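PDB 5H4R: beta-1,3-1,4-glucanase from Caldicellulosiruptor sp. F32, which probably hydrolyses the glycosidic bonds of mixed-linkage beta-1,3-1,4-glucans such as lichenan, as a family 5 glycoside hydrolase. Local coordinates for residues Y274-F279 and S291-N296; S287-E292 and R330-N335; R302-F307 and A344-A349. The protein carries 1 engineered substitution. All blocks are in the same frame, centred on the assembly; numbering follows the deposited sequence. Where two conformers were deposited one is given.

Contact 1 of 3, residues Y274-F279 and S291-N296; sequences YRPYNF and SEWSVN. With BGC (beta-D-glucopyranose), chain B; BGC (beta-D-glucopyranose), chain C.
In the beta-alpha connection after barrel strand 267-272 of this TIM barrel, Phe279 of the short helix 277-280 and the preceding Pro276 pack against Trp293, which lies further along the same connection. The Trp293 methylene makes a CH-pi contact: CB sits over the centre of the Phe279 ring, 3.5 Å from its centroid and 12° off the ring normal. Phe279 CG, anti to the backbone N (chi1 173°), carries the ring toward Trp293. The indole then leans past the phenyl ring, its five-membered ring centred 4.9 Å from the Phe279 ring with the planes 44° apart, neither stacked nor T-shaped. At the rim of the phenyl ring the carbonyl O of Ser291 comes within 3.5 Å of Phe279 CE1, near the ring plane.

Pro276 meets the indole at its edge, with CD 3.6 Å from Trp293 NE1. A cis peptide bond precedes this proline, which occupies the N-cap position of helix 277-280; its compact ring suits both the turn and the apolar neighbour. Phe342 of helix 336-352 extends the aromatic cluster, edge-to-face with Trp293.

Tyr274, on the other side of the segment, reaches the bound cello-oligosaccharide instead. Its OH lies 3.1 Å from O5 of the chain B glucose and is hydrogen-bonded to Glu326, while its CE1 is 3.5 Å from C6 of the chain C glucose. In TIM-barrel enzymes the substrate site lies at the C-terminal ends of the strands and in the loops that follow them, and Tyr274 is a pocket residue in just that position.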
loop_
_atom_site.group_PDB
_atom_site.type_symbol
_atom_site.label_atom_id
_atom_site.label_comp_id
_atom_site.label_asym_id
_atom_site.label_seq_id
_atom_site.Cartn_x
_atom_site.Cartn_y
_atom_site.Cartn_z
ATOM N N TYR A 274 9.057 4.663 -2.600
ATOM C CA TYR A 274 10.325 3.938 -2.533
ATOM C C TYR A 274 11.411 4.950 -2.871
ATOM O O TYR A 274 11.847 5.083 -4.007
ATOM C CB TYR A 274 10.318 2.766 -3.492
ATOM C CG TYR A 274 9.273 1.694 -3.263
ATOM C CD1 TYR A 274 7.978 1.830 -3.736
ATOM C CD2 TYR A 274 9.607 0.512 -2.654
ATOM C CE1 TYR A 274 7.036 0.823 -3.568
ATOM C CE2 TYR A 274 8.696 -0.510 -2.504
ATOM C CZ TYR A 274 7.398 -0.352 -2.936
ATOM O OH TYR A 274 6.501 -1.379 -2.801
ATOM N N ARG A 275 11.785 5.727 -1.869
ATOM C CA ARG A 275 12.628 6.898 -2.048
ATOM C C ARG A 275 13.761 6.879 -1.040
ATOM O O ARG A 275 13.558 6.499 0.124
ATOM C CB ARG A 275 11.829 8.173 -1.888
ATOM C CG ARG A 275 10.698 8.187 -2.891
ATOM C CD ARG A 275 10.203 9.518 -3.140
ATOM N NE ARG A 275 9.155 9.442 -4.156
ATOM C CZ ARG A 275 8.435 10.472 -4.542
ATOM N NH1 ARG A 275 8.643 11.666 -3.999
ATOM N NH2 ARG A 275 7.493 10.287 -5.472
ATOM N N PRO A 276 14.967 7.297 -1.468
ATOM C CA PRO A 276 15.331 7.736 -2.831
ATOM C C PRO A 276 15.299 6.584 -3.816
ATOM O O PRO A 276 15.777 5.496 -3.525
ATOM C CB PRO A 276 16.745 8.283 -2.662
ATOM C CG PRO A 276 17.295 7.550 -1.482
ATOM C CD PRO A 276 16.109 7.339 -0.547
ATOM N N TYR A 277 14.700 6.860 -4.978
ATOM C CA TYR A 277 14.435 5.822 -5.971
ATOM C C TYR A 277 15.703 5.082 -6.386
ATOM O O TYR A 277 15.701 3.845 -6.488
ATOM C CB TYR A 277 13.763 6.460 -7.185
ATOM C CG TYR A 277 13.646 5.548 -8.379
ATOM C CD1 TYR A 277 12.624 4.593 -8.446
ATOM C CD2 TYR A 277 14.540 5.625 -9.424
ATOM C CE1 TYR A 277 12.530 3.754 -9.513
ATOM C CE2 TYR A 277 14.432 4.779 -10.501
ATOM C CZ TYR A 277 13.427 3.854 -10.534
ATOM O OH TYR A 277 13.354 3.024 -11.645
ATOM N N ASN A 278 16.791 5.816 -6.637
ATOM C CA ASN A 278 17.991 5.188 -7.193
ATOM C C ASN A 278 18.584 4.162 -6.232
ATOM O O ASN A 278 19.216 3.183 -6.674
ATOM C CB ASN A 278 19.027 6.242 -7.604
ATOM C CG ASN A 278 19.513 7.138 -6.455
ATOM O OD1 ASN A 278 19.054 7.056 -5.333
ATOM N ND2 ASN A 278 20.474 7.999 -6.763
ATOM N N PHE A 279 18.374 4.341 -4.922
ATOM C CA PHE A 279 18.770 3.371 -3.905
ATOM C C PHE A 279 17.730 2.274 -3.681
ATOM O O PHE A 279 18.057 1.084 -3.694
ATOM C CB PHE A 279 19.034 4.078 -2.562
ATOM C CG PHE A 279 19.272 3.138 -1.440
ATOM C CD1 PHE A 279 20.446 2.434 -1.343
ATOM C CD2 PHE A 279 18.289 2.918 -0.477
ATOM C CE1 PHE A 279 20.651 1.536 -0.324
ATOM C CE2 PHE A 279 18.502 2.026 0.541
ATOM C CZ PHE A 279 19.673 1.345 0.631
ATOM N N SER A 291 23.823 1.662 -4.409
ATOM C CA SER A 291 23.641 0.611 -3.422
ATOM C C SER A 291 23.966 1.060 -2.009
ATOM O O SER A 291 23.778 0.279 -1.074
ATOM C CB SER A 291 24.522 -0.595 -3.766
ATOM O OG SER A 291 25.892 -0.243 -3.690
ATOM N N GLU A 292 24.454 2.280 -1.836
ATOM C CA GLU A 292 24.810 2.812 -0.526
ATOM C C GLU A 292 23.785 3.838 -0.082
ATOM O O GLU A 292 23.318 4.657 -0.882
ATOM C CB GLU A 292 26.190 3.476 -0.563
ATOM C CG GLU A 292 27.307 2.519 -0.848
ATOM C CD GLU A 292 28.656 3.217 -0.917
ATOM O OE1 GLU A 292 28.687 4.465 -0.841
ATOM O OE2 GLU A 292 29.684 2.515 -1.043
ATOM N N TRP A 293 23.482 3.821 1.209
ATOM C CA TRP A 293 22.588 4.780 1.846
ATOM C C TRP A 293 23.174 5.027 3.225
ATOM O O TRP A 293 23.503 4.074 3.925
ATOM C CB TRP A 293 21.146 4.249 1.936
ATOM C CG TRP A 293 20.152 5.308 2.292
ATOM C CD1 TRP A 293 19.345 5.991 1.425
ATOM C CD2 TRP A 293 19.866 5.829 3.599
ATOM N NE1 TRP A 293 18.561 6.891 2.115
ATOM C CE2 TRP A 293 18.868 6.820 3.448
ATOM C CE3 TRP A 293 20.362 5.554 4.880
ATOM C CZ2 TRP A 293 18.378 7.559 4.535
ATOM C CZ3 TRP A 293 19.878 6.280 5.952
ATOM C CH2 TRP A 293 18.889 7.264 5.774
ATOM N N SER A 294 23.372 6.287 3.595
ATOM C CA SER A 294 23.990 6.615 4.867
ATOM C C SER A 294 23.138 7.586 5.664
ATOM O O SER A 294 22.713 8.613 5.139
ATOM C CB SER A 294 25.373 7.227 4.656
ATOM O OG SER A 294 25.883 7.750 5.869
ATOM N N VAL A 295 22.958 7.288 6.950
ATOM C CA VAL A 295 22.236 8.179 7.831
ATOM C C VAL A 295 22.968 9.499 8.029
ATOM O O VAL A 295 22.355 10.470 8.482
ATOM C CB VAL A 295 21.965 7.453 9.169
ATOM C CG1 VAL A 295 23.236 7.338 9.997
ATOM C CG2 VAL A 295 20.874 8.136 9.920
ATOM N N ASN A 296 24.250 9.574 7.660
ATOM C CA ASN A 296 25.058 10.778 7.812
ATOM C C ASN A 296 25.178 11.569 6.520
ATOM O O ASN A 296 26.001 12.495 6.444
ATOM C CB ASN A 296 26.453 10.412 8.317
ATOM C CG ASN A 296 26.416 9.683 9.655
ATOM O OD1 ASN A 296 27.030 8.627 9.817
ATOM N ND2 ASN A 296 25.668 10.229 10.607
HETATM C C2 BGC B . 3.359 -1.966 -6.596
HETATM C C3 BGC B . 3.810 -3.349 -6.164
HETATM C C4 BGC B . 5.233 -3.532 -6.659
HETATM C C5 BGC B . 6.082 -2.628 -5.768
HETATM C C6 BGC B . 7.569 -2.681 -6.139
HETATM C C1 BGC B . 4.480 -0.911 -6.578
HETATM O O2 BGC B . 2.224 -1.554 -5.805
HETATM O O3 BGC B . 2.923 -4.289 -6.762
HETATM O O4 BGC B . 5.603 -4.893 -6.464
HETATM O O5 BGC B . 5.633 -1.273 -5.816
HETATM O O6 BGC B . 7.812 -2.460 -7.532
HETATM C C2 BGC C . 7.548 0.660 -10.098
HETATM C C3 BGC C . 6.379 -0.217 -9.652
HETATM C C4 BGC C . 6.017 0.074 -8.194
HETATM C C5 BGC C . 5.757 1.576 -8.030
HETATM C C6 BGC C . 5.730 2.093 -6.586
HETATM C C1 BGC C . 7.188 2.134 -9.899
HETATM O O1 BGC C . 8.284 3.017 -10.202
HETATM O O2 BGC C . 7.826 0.356 -11.471
HETATM O O3 BGC C . 6.738 -1.592 -9.783
HETATM O O4 BGC C . 4.848 -0.735 -7.952
HETATM O O5 BGC C . 6.875 2.287 -8.528
HETATM O O6 BGC C . 5.724 3.548 -6.555
#

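Contact 2 of 3, residues S287-E292 and R330-N335; sequences SGSVSE and RDKNGN
Lys332 stretches across to the loop 287-292 and ends between Ser289 and Val290, while Asn335 reaches the same loop one residue further on, at Ser291. The lysine chain leaves the backbone with CG anti to the carbonyl carbon (chi1 -62°) and runs extended beyond it. Its ammonium NZ donates to Ser289 OG at 2.8 Å and to the carbonyl O of Val290 at 3.1 Å, the latter approached from 34° out of the carbonyl plane. The methylenes take part as well, CD passing 3.4 Å from Val290 O. At the root of the side chain, Lys332 CB and Ser291 CB touch at 4.0 Å. A long, flexible base suits this place, since its methylenes touch Ser291 and Val290 while NZ reaches several oxygens. Gln282 O and Phe279 O are hydrogen-bonded to NZ too, so that these four oxygens surround it and must share its three hydrogens; the buried charge is probably stabilised by them. Ser289 turns OG anti to its own backbone N, bringing the hydroxyl to the ammonium.

Asn335 uses both ends of its amide. ND2 donates to Ser291 O at 3.0 Å in a nearly straight bond of 165°, with the acceptor almost in the amide plane. OD1 accepts from the backbone N of Lys332 at 2.9 Å, that N-H coming from above the carbonyl plane. Asparagine suits the site because one flat group can donate across to the other loop and accept from its own. Asp331 OD1 likewise takes Gly334 N in an Asx motif, at a glycine whose backbone angles would crowd a CB.

The loop 330-335 leads from barrel strand 322-327 into helix 336-352. The loop 287-292 lies between helices 277-280 and 298-316, and its Val290 packs beside the first of these.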
loop_
_atom_site.group_PDB
_atom_site.type_symbol
_atom_site.label_atom_id
_atom_site.label_comp_id
_atom_site.label_asym_id
_atom_site.label_seq_id
_atom_site.Cartn_x
_atom_site.Cartn_y
_atom_site.Cartn_z
ATOM N N SER A 287 22.082 1.713 -15.037
ATOM C CA SER A 287 22.894 2.913 -14.816
ATOM C C SER A 287 22.096 3.928 -14.007
ATOM O O SER A 287 20.932 4.206 -14.312
ATOM C CB SER A 287 23.327 3.543 -16.149
ATOM O OG SER A 287 24.237 2.709 -16.845
ATOM N N GLY A 288 22.730 4.503 -12.990
ATOM C CA GLY A 288 22.056 5.394 -12.076
ATOM C C GLY A 288 21.702 4.774 -10.742
ATOM O O GLY A 288 21.499 5.502 -9.764
ATOM N N SER A 289 21.642 3.453 -10.672
ATOM C CA SER A 289 21.411 2.799 -9.395
ATOM C C SER A 289 22.544 3.111 -8.431
ATOM O O SER A 289 23.711 3.204 -8.828
ATOM C CB SER A 289 21.311 1.293 -9.598
ATOM O OG SER A 289 21.200 0.616 -8.364
ATOM N N VAL A 290 22.191 3.241 -7.160
ATOM C CA VAL A 290 23.164 3.263 -6.079
ATOM C C VAL A 290 22.800 2.180 -5.074
ATOM O O VAL A 290 21.637 1.809 -4.899
ATOM C CB VAL A 290 23.266 4.647 -5.409
ATOM C CG1 VAL A 290 23.604 5.722 -6.447
ATOM C CG2 VAL A 290 22.029 4.992 -4.684
ATOM N N SER A 291 23.823 1.662 -4.409
ATOM C CA SER A 291 23.641 0.611 -3.422
ATOM C C SER A 291 23.966 1.060 -2.009
ATOM O O SER A 291 23.778 0.279 -1.074
ATOM C CB SER A 291 24.522 -0.595 -3.766
ATOM O OG SER A 291 25.892 -0.243 -3.690
ATOM N N GLU A 292 24.454 2.280 -1.836
ATOM C CA GLU A 292 24.810 2.812 -0.526
ATOM C C GLU A 292 23.785 3.838 -0.082
ATOM O O GLU A 292 23.318 4.657 -0.882
ATOM C CB GLU A 292 26.190 3.476 -0.563
ATOM C CG GLU A 292 27.307 2.519 -0.848
ATOM C CD GLU A 292 28.656 3.217 -0.917
ATOM O OE1 GLU A 292 28.687 4.465 -0.841
ATOM O OE2 GLU A 292 29.684 2.515 -1.043
ATOM N N ARG A 330 15.240 -2.680 -1.988
ATOM C CA ARG A 330 15.568 -3.991 -2.521
ATOM C C ARG A 330 17.031 -4.309 -2.253
ATOM O O ARG A 330 17.885 -3.427 -2.227
ATOM C CB ARG A 330 15.271 -4.045 -4.017
ATOM C CG ARG A 330 16.136 -3.132 -4.858
ATOM C CD ARG A 330 15.588 -2.959 -6.284
ATOM N NE ARG A 330 15.725 -4.177 -7.090
ATOM C CZ ARG A 330 15.242 -4.303 -8.325
ATOM N NH1 ARG A 330 14.562 -3.299 -8.882
ATOM N NH2 ARG A 330 15.428 -5.423 -9.019
ATOM N N ASP A 331 17.314 -5.591 -2.053
ATOM C CA ASP A 331 18.695 -5.996 -1.868
ATOM C C ASP A 331 19.503 -5.715 -3.127
ATOM O O ASP A 331 19.074 -6.009 -4.241
ATOM C CB ASP A 331 18.774 -7.474 -1.506
ATOM C CG ASP A 331 20.199 -7.977 -1.420
ATOM O OD1 ASP A 331 21.017 -7.387 -0.693
ATOM O OD2 ASP A 331 20.501 -8.954 -2.117
ATOM N N LYS A 332 20.694 -5.144 -2.937
ATOM C CA LYS A 332 21.640 -4.887 -4.029
ATOM C C LYS A 332 22.966 -5.484 -3.613
ATOM O O LYS A 332 23.795 -4.829 -2.985
ATOM C CB LYS A 332 21.770 -3.410 -4.351
ATOM C CG LYS A 332 20.441 -2.869 -4.818
ATOM C CD LYS A 332 20.497 -1.389 -5.219
ATOM C CE LYS A 332 19.231 -0.995 -5.908
ATOM N NZ LYS A 332 19.266 0.412 -6.378
ATOM N N ASN A 333 23.148 -6.741 -3.961
ATOM C CA ASN A 333 24.419 -7.420 -3.744
ATOM C C ASN A 333 24.865 -7.337 -2.290
ATOM O O ASN A 333 26.046 -7.139 -1.996
ATOM C CB ASN A 333 25.483 -6.850 -4.654
ATOM C CG ASN A 333 25.064 -6.881 -6.118
ATOM O OD1 ASN A 333 24.891 -5.834 -6.734
ATOM N ND2 ASN A 333 24.899 -8.075 -6.672
ATOM N N GLY A 334 23.927 -7.498 -1.367
ATOM C CA GLY A 334 24.297 -7.645 0.032
ATOM C C GLY A 334 24.501 -6.369 0.814
ATOM O O GLY A 334 25.297 -6.353 1.772
ATOM N N ASN A 335 23.764 -5.313 0.478
ATOM C CA ASN A 335 23.956 -3.982 1.053
ATOM C C ASN A 335 23.150 -3.812 2.340
ATOM O O ASN A 335 22.368 -2.879 2.505
ATOM C CB ASN A 335 23.597 -2.909 0.013
ATOM C CG ASN A 335 22.147 -2.938 -0.415
ATOM O OD1 ASN A 335 21.462 -3.961 -0.351
ATOM N ND2 ASN A 335 21.672 -1.783 -0.899
#

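Contact 3 of 3, residues R302-F307 and A344-A349; sequences RDIDYF and AYYVRA
Asp305 and Tyr345 form the polar link between helices 298-316 and 336-352. Tyr345 OH donates to the syn lone pair of Asp305 OD1 over a short 2.6 Å, with OD2 3.2 Å from the same hydroxyl. The carboxylate lies at the edge of the phenol ring, the two planes 43° apart. Tyrosine suits this place because its ring spans the gap between the helices and its hydroxyl donates a hydrogen bond to the carboxylate. A phenylalanine here would keep the ring but would probably leave Asp305 OD1 without this donor and the ring less firmly held in rotation.

Apolar contacts centre on Ile304, a branched residue. CG2, anti to the backbone N, meets Tyr345 CE2 at the ring edge at 4.0 Å and Ala349 CB at 4.1 Å. The other arm ends in CD1, which lies 4.0 Å from Tyr346 CD2 and also reaches the Tyr345 ring. Ala349 offers just its CB to this isoleucine.

Between the aromatic residues, the side chains of Phe307 and Tyr346 cross at about a right angle, with Tyr346 OH near the phenyl plane and 3.5 Å from Phe307 CZ. That hydroxyl has its polar partner elsewhere, donating to Ala273 O.

The axes of the two segments pass 10.3 Å apart at an angle of 15°, nearly parallel, as expected for successive outer helices of a TIM barrel. Strand 322-327 connects them in sequence and touches Phe307 and Tyr346 through Ile324, while helix 385-395 packs against Ala344 and Val347 on the second helix.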
loop_
_atom_site.group_PDB
_atom_site.type_symbol
_atom_site.label_atom_id
_atom_site.label_comp_id
_atom_site.label_asym_id
_atom_site.label_seq_id
_atom_site.Cartn_x
_atom_site.Cartn_y
_atom_site.Cartn_z
ATOM N N ARG A 302 17.602 13.297 1.678
ATOM C CA ARG A 302 16.842 14.420 1.121
ATOM C C ARG A 302 15.443 14.031 0.628
ATOM O O ARG A 302 14.455 14.715 0.932
ATOM C CB ARG A 302 17.639 15.033 -0.032
ATOM C CG ARG A 302 17.049 16.320 -0.535
ATOM C CD ARG A 302 17.689 16.719 -1.902
ATOM N NE ARG A 302 17.056 15.959 -2.978
ATOM C CZ ARG A 302 17.040 16.315 -4.252
ATOM N NH1 ARG A 302 17.651 17.418 -4.652
ATOM N NH2 ARG A 302 16.395 15.555 -5.127
ATOM N N ASP A 303 15.354 13.007 -0.223
ATOM C CA ASP A 303 14.073 12.718 -0.872
ATOM C C ASP A 303 13.038 12.158 0.107
ATOM O O ASP A 303 11.835 12.315 -0.131
ATOM C CB ASP A 303 14.268 11.721 -2.018
ATOM C CG ASP A 303 14.995 12.308 -3.221
ATOM O OD1 ASP A 303 15.271 13.527 -3.250
ATOM O OD2 ASP A 303 15.251 11.531 -4.178
ATOM N N ILE A 304 13.483 11.507 1.184
ATOM C CA ILE A 304 12.590 11.035 2.247
ATOM C C ILE A 304 11.998 12.220 2.978
ATOM O O ILE A 304 10.774 12.359 3.092
ATOM C CB ILE A 304 13.365 10.112 3.204
ATOM C CG1 ILE A 304 13.816 8.857 2.458
ATOM C CG2 ILE A 304 12.542 9.762 4.454
ATOM C CD1 ILE A 304 14.786 8.017 3.166
ATOM N N ASP A 305 12.866 13.115 3.462
ATOM C CA ASP A 305 12.395 14.285 4.185
ATOM C C ASP A 305 11.418 15.090 3.348
ATOM O O ASP A 305 10.408 15.585 3.866
ATOM C CB ASP A 305 13.552 15.202 4.569
ATOM C CG ASP A 305 14.587 14.537 5.438
ATOM O OD1 ASP A 305 14.303 13.494 6.040
ATOM O OD2 ASP A 305 15.700 15.104 5.544
ATOM N N TYR A 306 11.730 15.286 2.064
ATOM C CA TYR A 306 10.974 16.246 1.271
ATOM C C TYR A 306 9.519 15.834 1.118
ATOM O O TYR A 306 8.614 16.639 1.359
ATOM C CB TYR A 306 11.589 16.446 -0.105
ATOM C CG TYR A 306 10.909 17.603 -0.827
ATOM C CD1 TYR A 306 11.021 18.893 -0.323
ATOM C CD2 TYR A 306 10.142 17.413 -1.965
ATOM C CE1 TYR A 306 10.401 19.957 -0.919
ATOM C CE2 TYR A 306 9.521 18.505 -2.589
ATOM C CZ TYR A 306 9.654 19.764 -2.050
ATOM O OH TYR A 306 9.047 20.874 -2.631
ATOM N N PHE A 307 9.262 14.607 0.659
ATOM C CA PHE A 307 7.863 14.274 0.430
ATOM C C PHE A 307 7.113 14.161 1.756
ATOM O O PHE A 307 5.934 14.511 1.831
ATOM C CB PHE A 307 7.736 12.999 -0.442
ATOM C CG PHE A 307 7.755 11.704 0.327
ATOM C CD1 PHE A 307 6.577 11.130 0.821
ATOM C CD2 PHE A 307 8.932 11.023 0.509
ATOM C CE1 PHE A 307 6.610 9.952 1.513
ATOM C CE2 PHE A 307 8.965 9.832 1.210
ATOM C CZ PHE A 307 7.791 9.287 1.700
ATOM N N ALA A 344 15.507 2.277 9.384
ATOM C CA ALA A 344 15.346 2.998 10.633
ATOM C C ALA A 344 15.008 4.456 10.363
ATOM O O ALA A 344 14.119 5.028 11.002
ATOM C CB ALA A 344 16.622 2.891 11.466
ATOM N N TYR A 345 15.747 5.090 9.453
ATOM C CA TYR A 345 15.539 6.508 9.199
ATOM C C TYR A 345 14.155 6.761 8.626
ATOM O O TYR A 345 13.447 7.676 9.066
ATOM C CB TYR A 345 16.616 7.048 8.254
ATOM C CG TYR A 345 16.497 8.539 8.065
ATOM C CD1 TYR A 345 17.138 9.409 8.936
ATOM C CD2 TYR A 345 15.748 9.072 7.033
ATOM C CE1 TYR A 345 17.028 10.783 8.786
ATOM C CE2 TYR A 345 15.639 10.466 6.867
ATOM C CZ TYR A 345 16.271 11.301 7.746
ATOM O OH TYR A 345 16.175 12.663 7.599
ATOM N N TYR A 346 13.757 5.961 7.628
ATOM C CA TYR A 346 12.483 6.158 6.956
ATOM C C TYR A 346 11.333 6.052 7.953
ATOM O O TYR A 346 10.455 6.921 7.998
ATOM C CB TYR A 346 12.354 5.138 5.839
ATOM C CG TYR A 346 11.247 5.373 4.853
ATOM C CD1 TYR A 346 9.915 5.160 5.206
ATOM C CD2 TYR A 346 11.523 5.724 3.547
ATOM C CE1 TYR A 346 8.895 5.337 4.278
ATOM C CE2 TYR A 346 10.501 5.916 2.617
ATOM C CZ TYR A 346 9.200 5.718 3.001
ATOM O OH TYR A 346 8.192 5.874 2.084
ATOM N N VAL A 347 11.354 5.013 8.798
ATOM C CA VAL A 347 10.283 4.825 9.777
ATOM C C VAL A 347 10.276 5.957 10.813
ATOM O O VAL A 347 9.213 6.474 11.178
ATOM C CB VAL A 347 10.400 3.437 10.429
ATOM C CG1 VAL A 347 9.441 3.313 11.621
ATOM C CG2 VAL A 347 10.084 2.383 9.418
ATOM N N ARG A 348 11.442 6.377 11.310
ATOM C CA ARG A 348 11.434 7.480 12.279
ATOM C C ARG A 348 10.993 8.798 11.640
ATOM O O ARG A 348 10.219 9.566 12.239
ATOM C CB ARG A 348 12.813 7.653 12.905
ATOM C CG ARG A 348 12.917 8.853 13.877
ATOM C CD ARG A 348 11.924 8.785 15.015
ATOM N NE ARG A 348 11.782 10.085 15.671
ATOM C CZ ARG A 348 10.710 10.465 16.372
ATOM N NH1 ARG A 348 9.677 9.652 16.519
ATOM N NH2 ARG A 348 10.663 11.675 16.921
ATOM N N ALA A 349 11.500 9.095 10.443
ATOM C CA ALA A 349 11.076 10.304 9.747
ATOM C C ALA A 349 9.559 10.345 9.612
ATOM O O ALA A 349 8.928 11.391 9.798
ATOM C CB ALA A 349 11.738 10.392 8.379
#

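In the fold
Contact 1 links the other two, touching contact 2 near the surface and contact 3 between the outer helices of the barrel. Contacts 1 and 2 have centres about 9 Å apart, share Ser291 and Glu292, and are joined where Asn278 O meets Val290 N at 3.0 Å. Contact 3 lies about 10 Å from contact 1, centre to centre; there Trp293 CH2 packs 3.4 Å from Tyr345 CB, and Arg275 O comes within 3.3 Å of Ile304 CG1. Contacts 2 and 3 do not touch, their nearest atoms being about 9 Å apart. Contact 1 alone includes a glycan-pocket residue, Tyr274; the side chains of Tyr346 and Lys332 lie about 9 and 12 Å from bound glucose.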